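Long-range contacts in multidrug resistance protein (Vibrio cholerae, PDB 1YC9), which probably forms the outer-membrane exit duct of a multidrug efflux pump, as a trimeric channel of the outer membrane factor family: residues A[368-373]-A[416-421]; A[378-383]-A[406-411]; A[289-294]-A[311-316]; A[75-80]-A[103-108]. The protein carries 1 engineered substitution. One frame throughout, in Å; residues are numbered along the deposited sequence.

Interaction 1 of 4, residues A[368-373]-A[416-421]; sequences ARINKT and VNLQSR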
loop_
_atom_site.group_PDB
_atom_site.type_symbol
_atom_site.label_atom_id
_atom_site.label_comp_id
_atom_site.label_asym_id
_atom_site.label_seq_id
_atom_site.Cartn_x
_atom_site.Cartn_y
_atom_site.Cartn_z
ATOM N N ALA A 368 25.931 -25.093 6.942
ATOM C CA ALA A 368 25.857 -26.372 6.259
ATOM C C ALA A 368 25.590 -26.209 4.774
ATOM O O ALA A 368 26.137 -26.982 3.964
ATOM C CB ALA A 368 24.850 -27.208 6.855
ATOM N N ARG A 369 24.701 -25.257 4.423
ATOM C CA ARG A 369 24.496 -24.898 3.006
ATOM C C ARG A 369 25.799 -24.496 2.311
ATOM O O ARG A 369 26.138 -25.018 1.237
ATOM C CB ARG A 369 23.441 -23.780 2.888
ATOM C CG ARG A 369 22.064 -24.262 3.271
ATOM C CD ARG A 369 20.967 -23.249 3.064
ATOM N NE ARG A 369 20.842 -22.971 1.624
ATOM C CZ ARG A 369 20.016 -22.055 1.134
ATOM N NH1 ARG A 369 19.250 -21.373 1.957
ATOM N NH2 ARG A 369 19.965 -21.835 -0.180
ATOM N N ILE A 370 26.540 -23.588 2.938
ATOM C CA ILE A 370 27.797 -23.122 2.431
ATOM C C ILE A 370 28.780 -24.306 2.303
ATOM O O ILE A 370 29.429 -24.451 1.284
ATOM C CB ILE A 370 28.350 -22.018 3.330
ATOM C CG1 ILE A 370 27.545 -20.719 3.097
ATOM C CG2 ILE A 370 29.895 -21.777 3.130
ATOM C CD1 ILE A 370 28.085 -19.481 3.868
ATOM N N ASN A 371 28.835 -25.129 3.327
ATOM C CA ASN A 371 29.736 -26.284 3.382
ATOM C C ASN A 371 29.508 -27.239 2.222
ATOM O O ASN A 371 30.447 -27.563 1.494
ATOM C CB ASN A 371 29.510 -27.024 4.695
ATOM C CG ASN A 371 30.235 -26.352 5.868
ATOM O OD1 ASN A 371 30.985 -25.410 5.666
ATOM N ND2 ASN A 371 30.010 -26.848 7.108
ATOM N N LYS A 372 28.260 -27.660 2.041
ATOM C CA LYS A 372 27.941 -28.556 0.942
ATOM C C LYS A 372 28.183 -27.877 -0.399
ATOM O O LYS A 372 28.631 -28.511 -1.364
ATOM C CB LYS A 372 26.517 -29.088 1.038
ATOM C CG LYS A 372 26.177 -29.912 2.276
ATOM C CD LYS A 372 27.121 -31.100 2.613
ATOM C CE LYS A 372 27.449 -32.032 1.485
ATOM N NZ LYS A 372 28.427 -33.210 1.883
ATOM N N THR A 373 27.901 -26.587 -0.494
ATOM C CA THR A 373 28.106 -25.904 -1.765
ATOM C C THR A 373 29.627 -25.737 -2.047
ATOM O O THR A 373 30.055 -25.877 -3.186
ATOM C CB THR A 373 27.384 -24.554 -1.774
ATOM O OG1 THR A 373 25.986 -24.730 -1.456
ATOM C CG2 THR A 373 27.416 -23.963 -3.168
ATOM N N VAL A 416 28.921 -18.000 -4.053
ATOM C CA VAL A 416 29.050 -16.557 -3.887
ATOM C C VAL A 416 27.706 -16.026 -3.360
ATOM O O VAL A 416 27.669 -15.148 -2.523
ATOM C CB VAL A 416 29.402 -15.907 -5.255
ATOM C CG1 VAL A 416 28.779 -14.556 -5.437
ATOM C CG2 VAL A 416 30.917 -15.880 -5.474
ATOM N N ASN A 417 26.587 -16.542 -3.867
ATOM C CA ASN A 417 25.312 -16.045 -3.386
ATOM C C ASN A 417 25.057 -16.394 -1.897
ATOM O O ASN A 417 24.406 -15.611 -1.174
ATOM C CB ASN A 417 24.175 -16.547 -4.243
ATOM C CG ASN A 417 24.198 -15.962 -5.635
ATOM O OD1 ASN A 417 23.636 -16.541 -6.599
ATOM N ND2 ASN A 417 24.827 -14.848 -5.767
ATOM N N LEU A 418 25.523 -17.556 -1.475
ATOM C CA LEU A 418 25.416 -17.997 -0.047
ATOM C C LEU A 418 26.331 -17.236 0.891
ATOM O O LEU A 418 25.974 -16.943 2.052
ATOM C CB LEU A 418 25.627 -19.508 0.112
ATOM C CG LEU A 418 24.495 -20.422 -0.350
ATOM C CD1 LEU A 418 24.976 -21.863 -0.357
ATOM C CD2 LEU A 418 23.255 -20.333 0.562
ATOM N N GLN A 419 27.523 -16.909 0.407
ATOM C CA GLN A 419 28.448 -16.019 1.122
ATOM C C GLN A 419 27.863 -14.636 1.304
ATOM O O GLN A 419 27.898 -14.071 2.402
ATOM C CB GLN A 419 29.789 -15.941 0.396
ATOM C CG GLN A 419 30.522 -17.266 0.441
ATOM C CD GLN A 419 31.733 -17.332 -0.459
ATOM O OE1 GLN A 419 31.825 -16.627 -1.471
ATOM N NE2 GLN A 419 32.673 -18.196 -0.088
ATOM N N SER A 420 27.250 -14.099 0.253
ATOM C CA SER A 420 26.511 -12.848 0.358
ATOM C C SER A 420 25.338 -12.929 1.321
ATOM O O SER A 420 25.035 -11.958 2.036
ATOM C CB SER A 420 25.980 -12.397 -1.020
ATOM O OG SER A 420 25.160 -11.242 -0.852
ATOM N N ARG A 421 24.696 -14.084 1.368
ATOM C CA ARG A 421 23.608 -14.314 2.265
ATOM C C ARG A 421 24.009 -14.134 3.724
ATOM O O ARG A 421 23.167 -13.747 4.534
ATOM C CB ARG A 421 22.992 -15.683 2.028
ATOM C CG ARG A 421 21.770 -16.011 2.837
ATOM C CD ARG A 421 21.108 -17.252 2.345
ATOM N NE ARG A 421 19.985 -17.678 3.153
ATOM C CZ ARG A 421 18.770 -17.129 3.044
ATOM N NH1 ARG A 421 18.540 -16.131 2.200
ATOM N NH2 ARG A 421 17.779 -17.580 3.783
#

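Interaction 2 of 4, residues A[378-383]-A[406-411]; sequences QQAEQA and ESLLNN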
loop_
_atom_site.group_PDB
_atom_site.type_symbol
_atom_site.label_atom_id
_atom_site.label_comp_id
_atom_site.label_asym_id
_atom_site.label_seq_id
_atom_site.Cartn_x
_atom_site.Cartn_y
_atom_site.Cartn_z
ATOM N N GLN A 378 34.504 -27.478 -5.076
ATOM C CA GLN A 378 35.805 -28.137 -5.102
ATOM C C GLN A 378 35.830 -29.421 -5.881
ATOM O O GLN A 378 36.779 -29.698 -6.563
ATOM C CB GLN A 378 36.249 -28.412 -3.680
ATOM C CG GLN A 378 36.499 -27.237 -2.938
ATOM C CD GLN A 378 37.402 -27.520 -1.772
ATOM O OE1 GLN A 378 36.916 -27.958 -0.735
ATOM N NE2 GLN A 378 38.727 -27.284 -1.949
ATOM N N GLN A 379 34.795 -30.248 -5.775
ATOM C CA GLN A 379 34.740 -31.466 -6.573
ATOM C C GLN A 379 34.511 -31.194 -8.035
ATOM O O GLN A 379 35.081 -31.870 -8.889
ATOM C CB GLN A 379 33.687 -32.423 -6.060
ATOM C CG GLN A 379 33.872 -32.806 -4.660
ATOM C CD GLN A 379 34.932 -33.836 -4.443
ATOM O OE1 GLN A 379 35.575 -34.301 -5.389
ATOM N NE2 GLN A 379 35.064 -34.262 -3.190
ATOM N N ALA A 380 33.728 -30.163 -8.348
ATOM C CA ALA A 380 33.555 -29.807 -9.733
ATOM C C ALA A 380 34.865 -29.248 -10.315
ATOM O O ALA A 380 35.166 -29.437 -11.509
ATOM C CB ALA A 380 32.377 -28.767 -9.845
ATOM N N GLU A 381 35.639 -28.560 -9.484
ATOM C CA GLU A 381 36.877 -27.962 -9.931
ATOM C C GLU A 381 37.869 -29.090 -10.247
ATOM O O GLU A 381 38.495 -29.062 -11.285
ATOM C CB GLU A 381 37.455 -27.081 -8.867
ATOM C CG GLU A 381 38.684 -26.362 -9.321
ATOM C CD GLU A 381 39.216 -25.436 -8.273
ATOM O OE1 GLU A 381 38.473 -25.181 -7.276
ATOM O OE2 GLU A 381 40.371 -24.974 -8.457
ATOM N N GLN A 382 37.931 -30.087 -9.378
ATOM C CA GLN A 382 38.703 -31.306 -9.680
ATOM C C GLN A 382 38.237 -31.991 -10.950
ATOM O O GLN A 382 39.041 -32.378 -11.812
ATOM C CB GLN A 382 38.650 -32.295 -8.515
ATOM C CG GLN A 382 39.658 -33.456 -8.700
ATOM N N ALA A 383 36.926 -32.150 -11.106
ATOM C CA ALA A 383 36.387 -32.750 -12.299
ATOM C C ALA A 383 36.840 -32.047 -13.558
ATOM O O ALA A 383 37.216 -32.718 -14.512
ATOM C CB ALA A 383 34.872 -32.852 -12.246
ATOM N N GLU A 406 30.464 -26.145 -16.746
ATOM C CA GLU A 406 29.105 -25.650 -16.448
ATOM C C GLU A 406 28.752 -25.912 -14.966
ATOM O O GLU A 406 28.256 -25.009 -14.248
ATOM C CB GLU A 406 28.143 -26.401 -17.347
ATOM C CG GLU A 406 26.690 -26.102 -17.074
ATOM C CD GLU A 406 26.122 -25.152 -18.047
ATOM O OE1 GLU A 406 26.880 -24.286 -18.560
ATOM O OE2 GLU A 406 24.916 -25.305 -18.287
ATOM N N SER A 407 29.023 -27.136 -14.528
ATOM C CA SER A 407 28.795 -27.560 -13.158
ATOM C C SER A 407 29.604 -26.676 -12.218
ATOM O O SER A 407 29.058 -26.208 -11.203
ATOM C CB SER A 407 29.144 -29.052 -12.987
ATOM O OG SER A 407 29.277 -29.379 -11.609
ATOM N N LEU A 408 30.878 -26.414 -12.549
ATOM C CA LEU A 408 31.740 -25.541 -11.739
ATOM C C LEU A 408 31.194 -24.134 -11.599
ATOM O O LEU A 408 31.060 -23.618 -10.522
ATOM C CB LEU A 408 33.171 -25.470 -12.256
ATOM C CG LEU A 408 34.102 -24.516 -11.489
ATOM C CD1 LEU A 408 34.226 -24.944 -10.033
ATOM C CD2 LEU A 408 35.454 -24.449 -12.157
ATOM N N LEU A 409 30.891 -23.508 -12.723
ATOM C CA LEU A 409 30.356 -22.175 -12.721
ATOM C C LEU A 409 29.037 -22.094 -11.945
ATOM O O LEU A 409 28.844 -21.134 -11.258
ATOM C CB LEU A 409 30.153 -21.651 -14.155
ATOM C CG LEU A 409 29.592 -20.217 -14.284
ATOM C CD1 LEU A 409 30.432 -19.226 -13.493
ATOM C CD2 LEU A 409 29.524 -19.724 -15.809
ATOM N N ASN A 410 28.130 -23.036 -12.122
ATOM C CA ASN A 410 26.842 -23.003 -11.440
ATOM C C ASN A 410 27.066 -23.048 -9.922
ATOM O O ASN A 410 26.490 -22.270 -9.179
ATOM C CB ASN A 410 25.949 -24.160 -11.876
ATOM C CG ASN A 410 25.384 -23.953 -13.246
ATOM O OD1 ASN A 410 25.358 -22.815 -13.725
ATOM N ND2 ASN A 410 24.943 -25.028 -13.883
ATOM N N ASN A 411 27.988 -23.912 -9.493
ATOM C CA ASN A 411 28.286 -24.066 -8.070
ATOM C C ASN A 411 29.042 -22.882 -7.484
ATOM O O ASN A 411 28.770 -22.483 -6.377
ATOM C CB ASN A 411 29.029 -25.384 -7.796
ATOM C CG ASN A 411 28.221 -26.609 -8.175
ATOM O OD1 ASN A 411 27.041 -26.626 -7.988
ATOM N ND2 ASN A 411 28.880 -27.664 -8.604
#

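Interaction 3 of 4, residues A[289-294]-A[311-316]; sequences LSAFIG and GAIGPA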
loop_
_atom_site.group_PDB
_atom_site.type_symbol
_atom_site.label_atom_id
_atom_site.label_comp_id
_atom_site.label_asym_id
_atom_site.label_seq_id
_atom_site.Cartn_x
_atom_site.Cartn_y
_atom_site.Cartn_z
ATOM N N LEU A 289 -16.131 27.725 33.022
ATOM C CA LEU A 289 -16.129 29.002 33.648
ATOM C C LEU A 289 -15.885 30.021 32.520
ATOM O O LEU A 289 -15.036 29.784 31.625
ATOM C CB LEU A 289 -14.998 29.084 34.648
ATOM C CG LEU A 289 -14.845 30.362 35.447
ATOM C CD1 LEU A 289 -15.884 30.587 36.501
ATOM C CD2 LEU A 289 -13.464 30.204 36.174
ATOM N N SER A 290 -16.673 31.088 32.533
ATOM C CA SER A 290 -16.544 32.172 31.545
ATOM C C SER A 290 -16.527 33.480 32.278
ATOM O O SER A 290 -17.107 33.641 33.356
ATOM C CB SER A 290 -17.781 32.198 30.566
ATOM O OG SER A 290 -17.673 31.037 29.780
ATOM N N ALA A 291 -15.901 34.467 31.664
ATOM C CA ALA A 291 -15.887 35.758 32.218
ATOM C C ALA A 291 -15.571 36.778 31.116
ATOM O O ALA A 291 -14.970 36.439 30.096
ATOM C CB ALA A 291 -14.841 35.871 33.379
ATOM N N PHE A 292 -15.974 38.002 31.374
ATOM C CA PHE A 292 -15.542 39.128 30.552
ATOM C C PHE A 292 -15.523 40.381 31.321
ATOM O O PHE A 292 -16.148 40.503 32.378
ATOM C CB PHE A 292 -16.479 39.261 29.294
ATOM C CG PHE A 292 -17.717 40.010 29.523
ATOM C CD1 PHE A 292 -17.793 41.395 29.239
ATOM C CD2 PHE A 292 -18.857 39.378 29.974
ATOM C CE1 PHE A 292 -18.955 42.099 29.449
ATOM C CE2 PHE A 292 -20.023 40.078 30.113
ATOM C CZ PHE A 292 -20.085 41.403 29.904
ATOM N N ILE A 293 -14.787 41.379 30.801
ATOM C CA ILE A 293 -14.784 42.675 31.351
ATOM C C ILE A 293 -14.533 43.625 30.210
ATOM O O ILE A 293 -13.796 43.302 29.328
ATOM C CB ILE A 293 -13.599 42.850 32.393
ATOM C CG1 ILE A 293 -13.726 44.153 33.163
ATOM C CG2 ILE A 293 -12.284 42.685 31.709
ATOM C CD1 ILE A 293 -15.018 44.432 33.909
ATOM N N GLY A 294 -15.123 44.760 30.293
ATOM C CA GLY A 294 -14.978 45.786 29.249
ATOM C C GLY A 294 -16.008 46.871 29.333
ATOM O O GLY A 294 -16.451 47.320 30.368
ATOM N N GLY A 311 -19.276 43.586 32.923
ATOM C CA GLY A 311 -18.484 42.434 33.175
ATOM C C GLY A 311 -19.317 41.330 33.780
ATOM O O GLY A 311 -20.414 41.592 34.248
ATOM N N ALA A 312 -18.773 40.166 33.706
ATOM C CA ALA A 312 -19.382 38.994 34.307
ATOM C C ALA A 312 -18.431 37.859 34.549
ATOM O O ALA A 312 -17.436 37.704 33.876
ATOM C CB ALA A 312 -20.559 38.540 33.394
ATOM N N ILE A 313 -18.747 37.014 35.542
ATOM C CA ILE A 313 -18.055 35.811 35.736
ATOM C C ILE A 313 -19.036 34.759 36.225
ATOM O O ILE A 313 -19.857 35.047 37.079
ATOM C CB ILE A 313 -16.920 35.942 36.838
ATOM C CG1 ILE A 313 -16.206 34.642 36.947
ATOM C CG2 ILE A 313 -17.432 36.534 38.059
ATOM C CD1 ILE A 313 -14.824 34.779 37.495
ATOM N N GLY A 314 -18.831 33.550 35.781
ATOM C CA GLY A 314 -19.517 32.424 36.409
ATOM C C GLY A 314 -19.375 31.085 35.765
ATOM O O GLY A 314 -19.006 30.937 34.597
ATOM N N PRO A 315 -19.627 30.073 36.567
ATOM C CA PRO A 315 -19.603 28.703 36.080
ATOM C C PRO A 315 -20.925 28.381 35.337
ATOM O O PRO A 315 -21.960 29.022 35.637
ATOM C CB PRO A 315 -19.451 27.902 37.366
ATOM C CG PRO A 315 -20.162 28.681 38.342
ATOM C CD PRO A 315 -19.928 30.134 38.013
ATOM N N ALA A 316 -20.846 27.486 34.364
ATOM C CA ALA A 316 -22.048 26.913 33.691
ATOM C C ALA A 316 -21.857 25.397 33.739
ATOM O O ALA A 316 -20.737 24.889 33.759
ATOM C CB ALA A 316 -22.166 27.401 32.288
#

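Interaction 4 of 4, residues A[75-80]-A[103-108]; sequences GLAASA and TLTLNF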
loop_
_atom_site.group_PDB
_atom_site.type_symbol
_atom_site.label_atom_id
_atom_site.label_comp_id
_atom_site.label_asym_id
_atom_site.label_seq_id
_atom_site.Cartn_x
_atom_site.Cartn_y
_atom_site.Cartn_z
ATOM N N GLY A 75 -9.128 36.330 25.025
ATOM C CA GLY A 75 -9.297 37.018 23.752
ATOM C C GLY A 75 -9.847 38.405 23.916
ATOM O O GLY A 75 -10.398 38.745 24.940
ATOM N N LEU A 76 -9.614 39.280 22.913
ATOM C CA LEU A 76 -10.162 40.602 22.933
ATOM C C LEU A 76 -11.209 40.657 21.824
ATOM O O LEU A 76 -10.961 40.124 20.759
ATOM C CB LEU A 76 -9.075 41.622 22.635
ATOM C CG LEU A 76 -9.429 43.086 22.427
ATOM C CD1 LEU A 76 -8.163 43.914 22.430
ATOM C CD2 LEU A 76 -10.136 43.288 21.000
ATOM N N ALA A 77 -12.343 41.238 22.146
ATOM C CA ALA A 77 -13.482 41.370 21.238
ATOM C C ALA A 77 -13.887 42.823 21.196
ATOM O O ALA A 77 -13.885 43.511 22.192
ATOM C CB ALA A 77 -14.580 40.552 21.707
ATOM N N ALA A 78 -14.193 43.353 20.014
ATOM C CA ALA A 78 -14.764 44.672 19.952
ATOM C C ALA A 78 -15.752 44.680 18.795
ATOM O O ALA A 78 -15.682 43.836 17.908
ATOM C CB ALA A 78 -13.689 45.734 19.762
ATOM N N SER A 79 -16.685 45.586 18.883
ATOM C CA SER A 79 -17.769 45.717 17.870
ATOM C C SER A 79 -18.284 47.113 17.845
ATOM O O SER A 79 -18.200 47.877 18.802
ATOM C CB SER A 79 -18.896 44.712 18.213
ATOM O OG SER A 79 -19.616 45.163 19.334
ATOM N N ALA A 80 -18.752 47.553 16.658
ATOM C CA ALA A 80 -19.471 48.791 16.549
ATOM C C ALA A 80 -20.623 48.462 15.620
ATOM O O ALA A 80 -20.396 47.832 14.610
ATOM C CB ALA A 80 -18.617 49.909 15.904
ATOM N N THR A 103 -18.868 48.009 21.670
ATOM C CA THR A 103 -18.359 47.180 22.770
ATOM C C THR A 103 -16.879 46.966 22.634
ATOM O O THR A 103 -16.277 47.008 21.511
ATOM C CB THR A 103 -19.042 45.812 22.822
ATOM O OG1 THR A 103 -18.627 44.963 21.733
ATOM C CG2 THR A 103 -20.502 45.872 22.761
ATOM N N LEU A 104 -16.205 46.723 23.780
ATOM C CA LEU A 104 -14.809 46.381 23.710
ATOM C C LEU A 104 -14.586 45.601 25.033
ATOM O O LEU A 104 -14.833 46.172 26.077
ATOM C CB LEU A 104 -13.961 47.666 23.721
ATOM C CG LEU A 104 -12.478 47.497 23.968
ATOM C CD1 LEU A 104 -11.836 46.649 22.825
ATOM C CD2 LEU A 104 -11.798 48.859 24.085
ATOM N N THR A 105 -14.265 44.307 24.892
ATOM C CA THR A 105 -14.181 43.406 26.044
ATOM C C THR A 105 -12.987 42.478 25.947
ATOM O O THR A 105 -12.469 42.127 24.858
ATOM C CB THR A 105 -15.436 42.548 26.189
ATOM O OG1 THR A 105 -15.602 41.742 25.007
ATOM C CG2 THR A 105 -16.697 43.413 26.347
ATOM N N LEU A 106 -12.550 42.069 27.144
ATOM C CA LEU A 106 -11.607 40.999 27.319
ATOM C C LEU A 106 -12.459 39.798 27.751
ATOM O O LEU A 106 -13.263 39.940 28.642
ATOM C CB LEU A 106 -10.627 41.414 28.431
ATOM C CG LEU A 106 -9.521 40.429 28.773
ATOM C CD1 LEU A 106 -8.666 40.125 27.604
ATOM C CD2 LEU A 106 -8.681 41.056 29.902
ATOM N N ASN A 107 -12.274 38.657 27.106
ATOM C CA ASN A 107 -13.115 37.500 27.289
ATOM C C ASN A 107 -12.196 36.354 27.743
ATOM O O ASN A 107 -11.053 36.217 27.276
ATOM C CB ASN A 107 -13.734 37.081 25.951
ATOM C CG ASN A 107 -14.740 38.083 25.399
ATOM O OD1 ASN A 107 -14.962 39.153 25.945
ATOM N ND2 ASN A 107 -15.349 37.726 24.253
ATOM N N PHE A 108 -12.753 35.476 28.573
ATOM C CA PHE A 108 -12.027 34.433 29.216
ATOM C C PHE A 108 -12.911 33.190 29.245
ATOM O O PHE A 108 -14.099 33.282 29.536
ATOM C CB PHE A 108 -11.733 34.853 30.613
ATOM C CG PHE A 108 -11.245 33.743 31.491
ATOM C CD1 PHE A 108 -9.887 33.526 31.650
ATOM C CD2 PHE A 108 -12.140 32.943 32.184
ATOM C CE1 PHE A 108 -9.432 32.531 32.497
ATOM C CE2 PHE A 108 -11.679 31.924 33.007
ATOM C CZ PHE A 108 -10.331 31.736 33.163
#

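Interaction 1 of 4, residues A[368-373]-A[416-421]
Leu418 pushes its branched end into helix 326-391, meeting Thr373 at one methyl and Arg369 at the other. CD1 comes within 3.2 Å of Thr373 OG1, a tight fit, while CD2 lies over one face of the Arg369 guanidinium, 3.7 Å from CZ. Ile370 passes alongside in the opposite sense, its CG1 3.7 Å from Leu418 CB. With Leu366, these residues form a four-residue hole for Leu418, a knobs-into-holes fit of the kind found in coiled coils, where a leucine can fill the hole with both methyls. Threonine suits the wall because Thr373 OG1 gives its hydrogen to Arg369 O at 2.7 Å, from above the carbonyl plane, and can face a methyl without losing a bond; Thr373 N reaches the same oxygen from the opposite face. Thr373 CB also touches CD1.

On one flank the contact thins out: Gln419, an exposed residue, is approached by Ile370 CD1 only at its backbone N, 4.3 Å away. On the other flank the bend of Arg369 at chi3 (65°) turns NE toward the Leu418 methyl, and NH1 stands 4.0 Å from Arg421 NE, two like charges with their guanidinium planes 47° apart. Glu211 of the second subunit makes salt bridges to both arginines, which should offset their repulsion.

The two helices run antiparallel at 159°, their axes 9.8 Å apart. Leu207 and Gly208 of the second subunit pack against Ala368 and Arg369, while helix 117-183 of the same chain meets Val416 and Ser420 on helix 398-433.

Interaction 2 of 4, residues A[378-383]-A[406-411]
The amide of Asn411 touches Ala380, and the contact is nitrogen to methyl: ND2 lies 3.9 Å from Ala380 CB. The other flat group, the carboxylate of Glu381, is carried away on an extended chain, and this residue meets Leu408 through CB instead, 4.0 Å from Leu408 CD1.

Ala380 is the centre of the arrangement. Its CB points at helix 398-433 and is met by Ser407 OG at 3.6 Å and by Leu408 CA at 3.8 Å, besides the asparagine amide. A methyl this short allows the backbones to come close: the CA atoms of Ala380 and Leu408 are 5.1 Å apart and the helix axes 8.5 Å, in an antiparallel pair at 155°. Leu408 CG is anti to the backbone N (chi1 177°); from there CD1 reaches the backbone of Glu381, 3.9 Å from its N, and the side chain also touches Leu384 one turn further along helix 326-391.

Ser407 OG forms a weak hydrogen bond with Gln194 of the second subunit, and Ser201 of that subunit packs on Asn411, which places the contact at an interface between protomers. Between the two segments no hydrogen bond or salt bridge forms. Their cohesion therefore rests on van der Waals contact around Ala380 and along Leu408; toward Ala380 the serine and asparagine offer only contact, while Ser407 turns its hydrogen-bonding capacity to the second subunit.

Interaction 3 of 4, residues A[289-294]-A[311-316]
Ala312 O receives two groups of the neighbouring strand: Phe292 N donates to it at 2.9 Å, in the carbonyl plane, and Ala291 CA approaches to 3.0 Å in a CA-H...O contact. Ser290 O is engaged in the same way, by Gly314 N at 3.0 Å and by Ile313 CA. Together with the return bonds from Ser290 N and Ala312 N, these make two hydrogen-bonded pairs, Ser290 with Gly314 and Phe292 with Ala312.

The ladder belongs to the beta hairpin of strands 286-298 and 309-322, part of the membrane barrel of the outer membrane factor family. Gly311 to Ile313 also pair with a strand of the second subunit, so the sheet continues from protomer to protomer.

On the face with Ser290, Phe292 CG sits between its backbone N and carbonyl carbon (chi1 84°). The ring fits over the bare Gly311 CA, a CH-pi contact 3.9 Å from the ring centroid, and against the small Ala312 methyl, 3.7 Å from CE2.

The other face is aliphatic. Leu289 CD1 meets Ile313 CG1 at 4.1 Å, and Ile293 CD1 reaches Gly311 CA. Glycine is needed on this side, where a CB would collide with CD1; the side chain of Ile293 also lies near a bound octyl glucoside.

Interaction 4 of 4, residues A[75-80]-A[103-108]
Gly75 to Ser79 and Thr103 to Asn107 form the antiparallel ladder between the first two strands of the four that this chain gives to the trimeric beta barrel, the membrane-spanning element of outer membrane factors. Strand 73-84 is an outer strand within the chain, and its other edge pairs with a strand of the third subunit, which carries the sheet across the interface. Strand 98-111 pairs on its other side with strand 286-298.

Three hydrogen-bonded pairs, Gly75 with Asn107, Ala77 with Thr105 and Ser79 with Thr103, supply six backbone bonds. The Ala77 to Thr105 pair is the straightest: Thr105 N to Ala77 O measures 2.8 Å and Ala77 N to Thr105 O 2.9 Å, with N-H...O angles of 171° and 173°. Between these pairs, CA-H...O contacts come from the CA-H groups of the non-hydrogen-bonded residues, such as Leu76 CA to Thr105 O, 3.4 Å.

The two faces differ in character. Leu76, Ala78, Leu104 and Leu106 share one, and Leu104 CD1 bridges the strands there, 3.7 Å from Ala78 CB and 4.2 Å from Leu76 CD2; the small alanine leaves room for the leucine to lean across. Octyl glucoside touches Leu106, consistent with this face meeting lipid. Thr105 and Ala77 lie on the other face, whose more polar side chains are consistent with facing the channel interior. There Ser79 and Thr103 both hold their hydroxyls between backbone N and carbonyl carbon, and Ser79 OG and Thr103 OG1 share a hydrogen bond of 2.6 Å, in which either may be the donor.

In the fold
The four contacts fall into two pairs at opposite ends of the elongated chain. Interactions 1 and 2 use the same two antiparallel helices, their centres 14 Å apart, with 378-383 and 406-411 nested inside the loop closed by interaction 1; Thr373 CG2 touches Asn411 O at 3.8 Å. Interactions 3 and 4 lie in the barrel, 12 Å between centres, on neighbouring strands stitched together by a probable hydrogen bond of 2.8 Å from Leu106 N to Ile293 O, and a bound octyl glucoside lies about 4 Å from both these side chains. About 92 Å separates the centres of interactions 2 and 3. All four meet neighbouring subunits, in keeping with a trimer joined through both helices and strands.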